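Local coordinates for protein putative (Helicobacter pylori J99, PDB 4R7K) that is of unknown function but, as a member of the SRPBCC superfamily, may bind a small, possibly hydrophobic ligand between its curved sheet and its long C-terminal helix, at residues I31-P34 / I38-E41; Q62-A67 / H139-E144; I80-Y83 / N87-L90; T155-S160 / N177-W182. All coordinates share one frame; numbering follows the deposited sequence.

Contact 1 (I31-P34 / I38-E41)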
loop_
_atom_site.group_PDB
_atom_site.type_symbol
_atom_site.label_atom_id
_atom_site.label_comp_id
_atom_site.label_asym_id
_atom_site.label_seq_id
_atom_site.Cartn_x
_atom_site.Cartn_y
_atom_site.Cartn_z
ATOM N N ILE A 31 -7.446 6.033 24.330
ATOM C CA ILE A 31 -8.854 5.951 24.007
ATOM C C ILE A 31 -9.644 5.151 25.027
ATOM O O ILE A 31 -9.169 4.121 25.506
ATOM C CB ILE A 31 -9.027 5.332 22.611
ATOM C CG1 ILE A 31 -8.636 6.409 21.600
ATOM C CG2 ILE A 31 -10.492 4.919 22.389
ATOM C CD1 ILE A 31 -8.460 5.956 20.186
ATOM N N ARG A 32 -10.827 5.653 25.389
ATOM C CA ARG A 32 -11.721 4.940 26.331
ATOM C C ARG A 32 -12.676 4.078 25.492
ATOM O O ARG A 32 -13.488 4.610 24.751
ATOM C CB ARG A 32 -12.514 5.905 27.187
ATOM C CG ARG A 32 -11.673 6.898 27.966
ATOM C CD ARG A 32 -12.523 7.761 28.903
ATOM N NE ARG A 32 -11.662 8.631 29.708
ATOM C CZ ARG A 32 -11.662 9.963 29.705
ATOM N NH1 ARG A 32 -12.562 10.667 29.003
ATOM N NH2 ARG A 32 -10.793 10.604 30.490
ATOM N N TRP A 33 -12.570 2.752 25.593
ATOM C CA TRP A 33 -13.416 1.847 24.786
ATOM C C TRP A 33 -14.616 1.277 25.524
ATOM O O TRP A 33 -14.473 0.789 26.639
ATOM C CB TRP A 33 -12.606 0.613 24.310
ATOM C CG TRP A 33 -11.443 0.942 23.453
ATOM C CD1 TRP A 33 -10.194 1.151 23.876
ATOM C CD2 TRP A 33 -11.420 1.113 22.010
ATOM N NE1 TRP A 33 -9.370 1.455 22.812
ATOM C CE2 TRP A 33 -10.114 1.469 21.661
ATOM C CE3 TRP A 33 -12.381 1.056 21.012
ATOM C CZ2 TRP A 33 -9.736 1.715 20.357
ATOM C CZ3 TRP A 33 -12.011 1.280 19.719
ATOM C CH2 TRP A 33 -10.706 1.624 19.397
ATOM N N PRO A 34 -15.795 1.285 24.891
ATOM C CA PRO A 34 -16.874 0.557 25.514
ATOM C C PRO A 34 -16.449 -0.921 25.549
ATOM O O PRO A 34 -15.674 -1.361 24.694
ATOM C CB PRO A 34 -18.075 0.819 24.592
ATOM C CG PRO A 34 -17.710 2.034 23.812
ATOM C CD PRO A 34 -16.225 1.998 23.670
ATOM N N ILE A 38 -13.494 -3.316 22.983
ATOM C CA ILE A 38 -12.100 -3.428 23.485
ATOM C C ILE A 38 -11.183 -4.139 22.475
ATOM O O ILE A 38 -11.483 -5.209 22.010
ATOM C CB ILE A 38 -12.052 -4.116 24.858
ATOM C CG1 ILE A 38 -12.654 -3.187 25.913
ATOM C CG2 ILE A 38 -10.612 -4.431 25.291
ATOM C CD1 ILE A 38 -12.845 -3.841 27.243
ATOM N N PRO A 39 -10.084 -3.510 22.120
ATOM C CA PRO A 39 -9.148 -4.051 21.169
ATOM C C PRO A 39 -8.696 -5.447 21.582
ATOM O O PRO A 39 -8.348 -5.695 22.750
ATOM C CB PRO A 39 -8.019 -3.008 21.179
ATOM C CG PRO A 39 -8.742 -1.714 21.464
ATOM C CD PRO A 39 -9.786 -2.100 22.449
ATOM N N GLY A 40 -8.764 -6.358 20.635
ATOM C CA GLY A 40 -8.446 -7.760 20.872
ATOM C C GLY A 40 -9.664 -8.597 21.195
ATOM O O GLY A 40 -9.579 -9.820 21.168
ATOM N N GLU A 41 -10.783 -7.958 21.542
ATOM C CA GLU A 41 -12.033 -8.698 21.829
ATOM C C GLU A 41 -12.987 -8.712 20.612
ATOM O O GLU A 41 -14.065 -9.255 20.703
ATOM C CB GLU A 41 -12.760 -8.105 23.028
ATOM C CG GLU A 41 -11.925 -8.072 24.313
ATOM C CD GLU A 41 -11.744 -9.441 24.933
ATOM O OE1 GLU A 41 -12.530 -10.350 24.576
ATOM O OE2 GLU A 41 -10.828 -9.606 25.793
#
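W33 and I38 lie where the chain doubles back on itself, their CA atoms 5.6 Å apart, and the returning limb closes as a type II beta turn from I38 to E41, with E41 N bonded to I38 O at 2.9 Å. P39 and G40 fill the two central positions, and G40 adopts the positive phi of the third residue (94°). P39 brings its CG-CD edge over one face of the W33 indole, the proline ring tilting away behind. P39 CD sits 3.4 Å from the centroid of the five-membered ring of W33, only 2° off its normal, which makes a CH-pi contact, and the neighbouring P39 CG rests 3.5 Å from W33 CE2. On the opposite face of the same indole, I31 CG2 stands 3.5 Å above the plane, offset toward the rim, so that an aliphatic group backs each side of the ring. I38 adds a smaller touch, its CG1 lying 4.1 Å from W33 CB. The contact belongs to the loop between strands 27-29 and 44-53, which lies on the face of the sheet turned away from helix 174-190. There W33 packs on Q156 and S158 of strand 150-160 and on F45 of strand 44-53, P34 leans on Y138 of strand 136-146, and the turn meets a second subunit, where P39 O accepts a hydrogen bond from R150 of that neighbouring chain.

Contact 2 (Q62-A67 / H139-E144)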
loop_
_atom_site.group_PDB
_atom_site.type_symbol
_atom_site.label_atom_id
_atom_site.label_comp_id
_atom_site.label_asym_id
_atom_site.label_seq_id
_atom_site.Cartn_x
_atom_site.Cartn_y
_atom_site.Cartn_z
ATOM N N GLN A 62 -11.366 21.322 14.202
ATOM C CA GLN A 62 -12.341 21.836 13.301
ATOM C C GLN A 62 -12.456 20.988 12.065
ATOM O O GLN A 62 -13.562 20.686 11.620
ATOM C CB GLN A 62 -11.936 23.238 12.901
ATOM C CG GLN A 62 -12.888 23.848 11.925
ATOM C CD GLN A 62 -12.414 25.178 11.438
ATOM O OE1 GLN A 62 -11.307 25.628 11.774
ATOM N NE2 GLN A 62 -13.237 25.816 10.622
ATOM N N HIS A 63 -11.321 20.596 11.497
ATOM C CA HIS A 63 -11.357 19.831 10.249
ATOM C C HIS A 63 -11.724 18.372 10.416
ATOM O O HIS A 63 -12.067 17.701 9.432
ATOM C CB HIS A 63 -10.066 19.960 9.470
ATOM C CG HIS A 63 -9.807 21.336 8.969
ATOM N ND1 HIS A 63 -8.544 21.867 8.877
ATOM C CD2 HIS A 63 -10.655 22.296 8.530
ATOM C CE1 HIS A 63 -8.619 23.094 8.402
ATOM N NE2 HIS A 63 -9.892 23.383 8.193
ATOM N N LEU A 64 -11.663 17.888 11.641
ATOM C CA LEU A 64 -12.104 16.527 11.940
ATOM C C LEU A 64 -13.587 16.548 12.297
ATOM O O LEU A 64 -14.352 15.740 11.775
ATOM C CB LEU A 64 -11.316 15.933 13.103
ATOM C CG LEU A 64 -11.832 14.584 13.579
ATOM C CD1 LEU A 64 -11.745 13.563 12.453
ATOM C CD2 LEU A 64 -11.026 14.107 14.773
ATOM N N ARG A 65 -13.984 17.433 13.212
ATOM C CA ARG A 65 -15.400 17.555 13.600
ATOM C C ARG A 65 -16.342 18.038 12.490
ATOM O O ARG A 65 -17.512 17.639 12.443
ATOM C CB ARG A 65 -15.578 18.553 14.745
ATOM C CG ARG A 65 -15.071 18.121 16.093
ATOM C CD ARG A 65 -15.509 19.199 17.091
ATOM N NE ARG A 65 -16.969 19.187 17.294
ATOM C CZ ARG A 65 -17.661 20.110 17.967
ATOM N NH1 ARG A 65 -17.056 21.185 18.478
ATOM N NH2 ARG A 65 -18.976 19.959 18.115
ATOM N N ASP A 66 -15.894 18.967 11.663
ATOM C CA ASP A 66 -16.773 19.440 10.596
ATOM C C ASP A 66 -16.568 18.529 9.393
ATOM O O ASP A 66 -15.676 18.713 8.569
ATOM C CB ASP A 66 -16.553 20.904 10.278
ATOM C CG ASP A 66 -17.515 21.418 9.216
ATOM O OD1 ASP A 66 -18.159 20.631 8.500
ATOM O OD2 ASP A 66 -17.587 22.616 9.076
ATOM N N ALA A 67 -17.431 17.532 9.314
ATOM C CA ALA A 67 -17.345 16.509 8.294
ATOM C C ALA A 67 -17.442 17.016 6.867
ATOM O O ALA A 67 -17.149 16.267 5.952
ATOM C CB ALA A 67 -18.394 15.431 8.556
ATOM N N HIS A 139 -15.189 3.691 15.733
ATOM C CA HIS A 139 -14.010 4.415 15.269
ATOM C C HIS A 139 -13.760 5.599 16.198
ATOM O O HIS A 139 -14.566 6.500 16.299
ATOM C CB HIS A 139 -14.308 4.920 13.886
ATOM C CG HIS A 139 -13.155 5.569 13.202
ATOM N ND1 HIS A 139 -13.165 5.843 11.854
ATOM C CD2 HIS A 139 -11.913 5.885 13.641
ATOM C CE1 HIS A 139 -12.017 6.401 11.514
ATOM N NE2 HIS A 139 -11.242 6.439 12.582
ATOM N N ALA A 140 -12.628 5.570 16.884
ATOM C CA ALA A 140 -12.333 6.556 17.904
ATOM C C ALA A 140 -11.138 7.388 17.506
ATOM O O ALA A 140 -10.220 6.931 16.758
ATOM C CB ALA A 140 -12.068 5.868 19.225
ATOM N N TRP A 141 -11.140 8.594 18.033
ATOM C CA TRP A 141 -10.124 9.558 17.755
ATOM C C TRP A 141 -9.717 10.246 19.025
ATOM O O TRP A 141 -10.568 10.537 19.912
ATOM C CB TRP A 141 -10.657 10.645 16.795
ATOM C CG TRP A 141 -11.079 10.221 15.428
ATOM C CD1 TRP A 141 -12.258 9.613 15.088
ATOM C CD2 TRP A 141 -10.371 10.437 14.197
ATOM N NE1 TRP A 141 -12.312 9.427 13.721
ATOM C CE2 TRP A 141 -11.170 9.921 13.155
ATOM C CE3 TRP A 141 -9.142 11.039 13.869
ATOM C CZ2 TRP A 141 -10.759 9.938 11.824
ATOM C CZ3 TRP A 141 -8.726 11.036 12.540
ATOM C CH2 TRP A 141 -9.542 10.523 11.536
ATOM N N LEU A 142 -8.429 10.571 19.092
ATOM C CA LEU A 142 -7.866 11.336 20.184
ATOM C C LEU A 142 -6.886 12.323 19.591
ATOM O O LEU A 142 -5.867 11.923 19.005
ATOM C CB LEU A 142 -7.169 10.417 21.186
ATOM C CG LEU A 142 -6.876 11.042 22.565
ATOM C CD1 LEU A 142 -6.613 9.916 23.571
ATOM C CD2 LEU A 142 -5.685 11.980 22.449
ATOM N N VAL A 143 -7.213 13.609 19.718
ATOM C CA VAL A 143 -6.372 14.702 19.221
ATOM C C VAL A 143 -5.900 15.459 20.461
ATOM O O VAL A 143 -6.734 15.844 21.286
ATOM C CB VAL A 143 -7.161 15.675 18.303
ATOM C CG1 VAL A 143 -6.229 16.776 17.774
ATOM C CG2 VAL A 143 -7.784 14.964 17.104
ATOM N N GLU A 144 -4.583 15.662 20.612
ATOM C CA GLU A 144 -4.072 16.390 21.749
ATOM C C GLU A 144 -2.814 17.187 21.508
ATOM O O GLU A 144 -1.978 16.875 20.639
ATOM C CB GLU A 144 -3.843 15.468 22.961
ATOM C CG GLU A 144 -2.784 14.420 22.763
ATOM C CD GLU A 144 -2.563 13.576 24.017
ATOM O OE1 GLU A 144 -2.880 14.072 25.131
ATOM O OE2 GLU A 144 -2.058 12.428 23.894
#
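L64 and W141 form a buried helix-on-sheet contact, a CH-pi packing that ties the last turn of helix 57-65 to strand 136-146 in the interior of the helix-grip fold expected of an SRPBCC protein. It works through one leucine fork. L64 CD1 stands over the middle of the six-membered ring of W141, 3.6 Å from the centroid and 4° off the normal, while the other branch, CD2, lies over the same face, nearer the stem of the indole, 3.7 Å from W141 CE3. L64 CD2 also meets V143 CG2 at 4.1 Å, and so fits between two residues that point from the same side of the strand. The leucine reaches this far because its CG extends anti to the backbone N (chi1 173°), projecting both methyls toward the sheet. D66 N, bonded to Q62 O at 2.9 Å, completes the helical turn that carries it. L64 further touches L121 of strand 118-126, and W182 of helix 174-190 meets W141 edge-to-face. The far face of the indole has a different neighbour: H139 NE2 lies 3.0 Å above it, toward the rim, and is hydrogen-bonded to T155 OG1. No hydrogen bond joins the two segments, so helix and strand are held here by dispersion and by weakly polarised C-H groups over a pi cloud. With leucine methyls against one face and the H139 imidazole at the other, the W141 indole divides an apolar layer from a polar one.

Contact 3 (I80-Y83 / N87-L90)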
loop_
_atom_site.group_PDB
_atom_site.type_symbol
_atom_site.label_atom_id
_atom_site.label_comp_id
_atom_site.label_asym_id
_atom_site.label_seq_id
_atom_site.Cartn_x
_atom_site.Cartn_y
_atom_site.Cartn_z
ATOM N N ILE A 80 -21.536 13.143 2.491
ATOM C CA ILE A 80 -21.931 12.996 3.892
ATOM C C ILE A 80 -23.342 13.541 4.058
ATOM O O ILE A 80 -23.819 14.302 3.212
ATOM C CB ILE A 80 -20.991 13.756 4.829
ATOM C CG1 ILE A 80 -21.048 15.263 4.530
ATOM C CG2 ILE A 80 -19.572 13.231 4.683
ATOM C CD1 ILE A 80 -20.421 16.127 5.600
ATOM N N HIS A 81 -23.994 13.174 5.157
ATOM C CA HIS A 81 -25.353 13.626 5.442
ATOM C C HIS A 81 -25.664 13.550 6.936
ATOM O O HIS A 81 -25.486 12.499 7.547
ATOM C CB HIS A 81 -26.359 12.781 4.655
ATOM C CG HIS A 81 -27.786 13.171 4.876
ATOM N ND1 HIS A 81 -28.340 14.299 4.314
ATOM C CD2 HIS A 81 -28.778 12.575 5.581
ATOM C CE1 HIS A 81 -29.607 14.393 4.676
ATOM N NE2 HIS A 81 -29.897 13.360 5.448
HETATM N N MSE A 82 -26.097 14.672 7.524
HETATM C CA MSE A 82 -26.487 14.719 8.941
HETATM C C MSE A 82 -28.005 14.653 8.904
HETATM O O MSE A 82 -28.665 15.468 8.269
HETATM C CB MSE A 82 -25.887 15.928 9.686
HETATM C CG MSE A 82 -24.560 15.594 10.433
HETATM SE SE MSE A 82 -23.135 15.474 9.103
HETATM C CE MSE A 82 -21.648 14.761 10.181
ATOM N N TYR A 83 -28.571 13.650 9.557
ATOM C CA TYR A 83 -30.013 13.430 9.535
ATOM C C TYR A 83 -30.872 14.449 10.280
ATOM O O TYR A 83 -31.996 14.719 9.863
ATOM C CB TYR A 83 -30.337 12.043 10.089
ATOM C CG TYR A 83 -29.977 10.908 9.177
ATOM C CD1 TYR A 83 -28.714 10.337 9.215
ATOM C CD2 TYR A 83 -30.915 10.374 8.300
ATOM C CE1 TYR A 83 -28.382 9.279 8.388
ATOM C CE2 TYR A 83 -30.594 9.312 7.466
ATOM C CZ TYR A 83 -29.318 8.769 7.519
ATOM O OH TYR A 83 -28.975 7.713 6.703
ATOM N N ASN A 87 -26.408 21.470 10.246
ATOM C CA ASN A 87 -25.006 21.731 10.021
ATOM C C ASN A 87 -24.248 20.409 9.958
ATOM O O ASN A 87 -24.813 19.344 10.229
ATOM C CB ASN A 87 -24.479 22.621 11.143
ATOM C CG ASN A 87 -24.577 21.957 12.502
ATOM O OD1 ASN A 87 -23.861 20.994 12.790
ATOM N ND2 ASN A 87 -25.463 22.471 13.348
ATOM N N THR A 88 -22.963 20.475 9.656
ATOM C CA THR A 88 -22.156 19.268 9.522
ATOM C C THR A 88 -21.115 19.092 10.634
ATOM O O THR A 88 -20.126 18.377 10.444
ATOM C CB THR A 88 -21.491 19.257 8.135
ATOM O OG1 THR A 88 -20.733 20.460 7.966
ATOM C CG2 THR A 88 -22.574 19.204 7.034
ATOM N N ILE A 89 -21.379 19.692 11.800
ATOM C CA ILE A 89 -20.482 19.614 12.930
ATOM C C ILE A 89 -20.899 18.453 13.850
ATOM O O ILE A 89 -21.966 18.491 14.483
ATOM C CB ILE A 89 -20.483 20.929 13.782
ATOM C CG1 ILE A 89 -20.388 22.198 12.927
ATOM C CG2 ILE A 89 -19.346 20.908 14.796
ATOM C CD1 ILE A 89 -19.153 22.277 12.059
ATOM N N LEU A 90 -20.061 17.428 13.920
ATOM C CA LEU A 90 -20.287 16.285 14.820
ATOM C C LEU A 90 -20.242 16.717 16.287
ATOM O O LEU A 90 -19.286 17.384 16.719
ATOM C CB LEU A 90 -19.211 15.227 14.632
ATOM C CG LEU A 90 -19.101 14.626 13.226
ATOM C CD1 LEU A 90 -17.904 13.732 13.155
ATOM C CD2 LEU A 90 -20.345 13.844 12.907
#
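Selenomethionine M82 reaches across to a main chain: its SE atom, present in place of the natural sulfur, lies 3.9 Å from T88 CA, and its CB is 3.6 Å from N87 O. A bend at chi2 (76°) carries the selenium over T88, and the end of the side chain then lies by L90, crossing it at about a right angle, although the spacing modelled there is too short to be trusted in detail. I80 adds a second apolar touch, CD1 to T88 CG2 at 4.0 Å, again with the side chains nearly perpendicular. No hydrogen bond spans the two segments. The receiving limb is shaped from within by an Asx turn, in which N87 OD1 accepts from I89 N at 3.0 Å, in the carbonyl plane and on a lone pair, with an N-H...O angle of 158°. Both segments belong to the long excursion between helix 70-73 and strand 99-100, and their touching parts, 80-82 and 87-90, run 96° apart. The excursion is anchored to the end of helix 57-65: T88 OG1 bonds to D66, T88 and L90 exchange backbone bonds with A67 and R65, and the side chain of R65 holds L90 O.

Contact 4 (T155-S160 / N177-W182)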
loop_
_atom_site.group_PDB
_atom_site.type_symbol
_atom_site.label_atom_id
_atom_site.label_comp_id
_atom_site.label_asym_id
_atom_site.label_seq_id
_atom_site.Cartn_x
_atom_site.Cartn_y
_atom_site.Cartn_z
ATOM N N THR A 155 -5.886 7.649 15.856
ATOM C CA THR A 155 -7.145 7.102 15.475
ATOM C C THR A 155 -7.094 5.548 15.483
ATOM O O THR A 155 -6.161 4.907 14.954
ATOM C CB THR A 155 -7.673 7.680 14.158
ATOM O OG1 THR A 155 -9.050 7.314 14.018
ATOM C CG2 THR A 155 -6.882 7.169 12.966
ATOM N N GLN A 156 -8.110 4.961 16.085
ATOM C CA GLN A 156 -8.197 3.519 16.261
ATOM C C GLN A 156 -9.586 3.068 16.003
ATOM O O GLN A 156 -10.539 3.753 16.366
ATOM C CB GLN A 156 -7.768 3.107 17.672
ATOM C CG GLN A 156 -6.362 3.500 18.030
ATOM C CD GLN A 156 -5.921 3.042 19.408
ATOM O OE1 GLN A 156 -6.680 3.054 20.384
ATOM N NE2 GLN A 156 -4.679 2.635 19.491
ATOM N N GLU A 157 -9.726 1.920 15.329
ATOM C CA GLU A 157 -11.034 1.385 15.014
ATOM C C GLU A 157 -11.068 -0.108 15.360
ATOM O O GLU A 157 -10.119 -0.869 15.052
ATOM C CB GLU A 157 -11.369 1.546 13.512
ATOM C CG GLU A 157 -12.739 1.021 13.118
ATOM C CD GLU A 157 -13.194 1.447 11.707
ATOM O OE1 GLU A 157 -13.758 0.597 11.002
ATOM O OE2 GLU A 157 -12.974 2.609 11.279
ATOM N N SER A 158 -12.191 -0.501 15.942
ATOM C CA SER A 158 -12.481 -1.874 16.329
ATOM C C SER A 158 -13.701 -2.275 15.503
ATOM O O SER A 158 -14.693 -1.523 15.448
ATOM C CB SER A 158 -12.783 -1.898 17.842
ATOM O OG SER A 158 -13.093 -3.207 18.311
ATOM N N GLN A 159 -13.660 -3.463 14.907
ATOM C CA GLN A 159 -14.673 -3.905 13.981
ATOM C C GLN A 159 -15.182 -5.310 14.330
ATOM O O GLN A 159 -14.395 -6.198 14.731
ATOM C CB GLN A 159 -14.100 -3.959 12.564
ATOM C CG GLN A 159 -13.427 -2.700 12.059
ATOM C CD GLN A 159 -12.897 -2.842 10.616
ATOM O OE1 GLN A 159 -12.411 -3.890 10.219
ATOM N NE2 GLN A 159 -12.986 -1.764 9.841
ATOM N N SER A 160 -16.474 -5.509 14.134
ATOM C CA SER A 160 -17.098 -6.805 14.377
ATOM C C SER A 160 -17.956 -7.245 13.183
ATOM O O SER A 160 -18.694 -6.445 12.598
ATOM C CB SER A 160 -17.962 -6.760 15.632
ATOM O OG SER A 160 -17.147 -6.514 16.774
ATOM N N ASN A 177 -3.895 1.487 5.709
ATOM C CA ASN A 177 -3.449 2.416 4.718
ATOM C C ASN A 177 -4.480 3.510 4.475
ATOM O O ASN A 177 -4.089 4.647 4.277
ATOM C CB ASN A 177 -3.067 1.657 3.439
ATOM C CG ASN A 177 -1.741 0.907 3.604
ATOM O OD1 ASN A 177 -1.701 -0.320 3.627
ATOM N ND2 ASN A 177 -0.688 1.652 3.851
ATOM N N GLY A 178 -5.770 3.167 4.507
ATOM C CA GLY A 178 -6.839 4.153 4.360
ATOM C C GLY A 178 -6.829 5.143 5.523
ATOM O O GLY A 178 -6.917 6.346 5.330
ATOM N N HIS A 179 -6.711 4.635 6.729
ATOM C CA HIS A 179 -6.690 5.521 7.884
ATOM C C HIS A 179 -5.455 6.383 7.942
ATOM O O HIS A 179 -5.518 7.567 8.366
ATOM C CB HIS A 179 -6.899 4.735 9.142
ATOM C CG HIS A 179 -8.327 4.357 9.352
ATOM N ND1 HIS A 179 -8.803 3.909 10.560
ATOM C CD2 HIS A 179 -9.407 4.493 8.544
ATOM C CE1 HIS A 179 -10.101 3.673 10.457
ATOM N NE2 HIS A 179 -10.498 4.047 9.252
ATOM N N GLN A 180 -4.340 5.851 7.459
ATOM C CA GLN A 180 -3.131 6.665 7.390
ATOM C C GLN A 180 -3.372 7.823 6.446
ATOM O O GLN A 180 -2.875 8.944 6.674
ATOM C CB GLN A 180 -1.946 5.859 6.894
ATOM C CG GLN A 180 -0.632 6.561 7.133
ATOM C CD GLN A 180 -0.285 6.713 8.612
ATOM O OE1 GLN A 180 -0.670 5.896 9.470
ATOM N NE2 GLN A 180 0.501 7.730 8.911
ATOM N N ALA A 181 -4.059 7.541 5.339
ATOM C CA ALA A 181 -4.378 8.595 4.367
ATOM C C ALA A 181 -5.288 9.664 4.976
ATOM O O ALA A 181 -5.178 10.844 4.633
ATOM C CB ALA A 181 -5.010 8.010 3.099
ATOM N N TRP A 182 -6.190 9.245 5.870
ATOM C CA TRP A 182 -7.100 10.173 6.549
ATOM C C TRP A 182 -6.244 11.103 7.397
ATOM O O TRP A 182 -6.376 12.325 7.298
ATOM C CB TRP A 182 -8.089 9.454 7.477
ATOM C CG TRP A 182 -9.313 10.291 7.842
ATOM C CD1 TRP A 182 -9.358 11.644 8.035
ATOM C CD2 TRP A 182 -10.630 9.800 8.166
ATOM N NE1 TRP A 182 -10.634 12.036 8.358
ATOM C CE2 TRP A 182 -11.434 10.923 8.447
ATOM C CE3 TRP A 182 -11.224 8.520 8.164
ATOM C CZ2 TRP A 182 -12.790 10.813 8.769
ATOM C CZ3 TRP A 182 -12.586 8.416 8.477
ATOM C CH2 TRP A 182 -13.345 9.550 8.762
HETATM O O HOH W 1 -6.962 3.551 12.445
HETATM O O HOH W 2 -13.141 4.172 8.195
#
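H179 brings the edge of its imidazole against the carboxylate of E157, its CE1 lying 3.2 Å from E157 OE2, with that oxygen close to the ring plane. The side chains cross at about a right angle and the two flat groups are turned 58° apart, so the carboxylate meets the ring rim without stacking on it. E157 extends from strand 150-160 toward the helix, its CG anti to the backbone N (chi1 -179°), and H179 projects from helix 174-190 toward the strand. Two waters lie in the ring plane, one for each nitrogen. The first is 2.7 Å from H179 ND1 and donates to T155 O at 3.0 Å, a bridge from helix to strand backbone; the second is 2.8 Å from H179 NE2 and makes only a weak link to E157 OE2. The other carboxylate oxygen is steadied along the strand: Q159 NE2 donates to E157 OE1 at 2.7 Å and 167°, in the plane of its own amide but from above the carboxylate plane. The methyl of T155 lies loosely beside the ring, near ND1, and the T155 hydroxyl is engaged by H139, whose ring stacks on H179. Between 155-160 and 177-182 no direct hydrogen bond forms; the polar link is through water, beside the direct approach of CE1 to OE2. The nearby carboxylate would probably polarise the CE1-H of H179, and acid, imidazoles and waters together make a buried, hydrated polar cluster.

Contacts 2 and 4 share the sheet's inner face through neighbouring strands 136-146 and 150-160: their centres are 13 Å apart, and H139 NE2 meets T155 OG1 at 2.8 Å. Contact 1 backs the same strands from outside, 14 Å from contact 4 between centres, with W33 CZ2 3.3 Å from Q156 OE1; both reach the second subunit. Contact 3 is nested in the chain loop closed by contact 2 and is tied to it by D66 OD1 and T88 OG1, 2.6 Å apart. It lies across the chain's centre from contact 1, about 26 Å between centres. Any ligand cavity of this superfamily would probably lie near contacts 2 and 4.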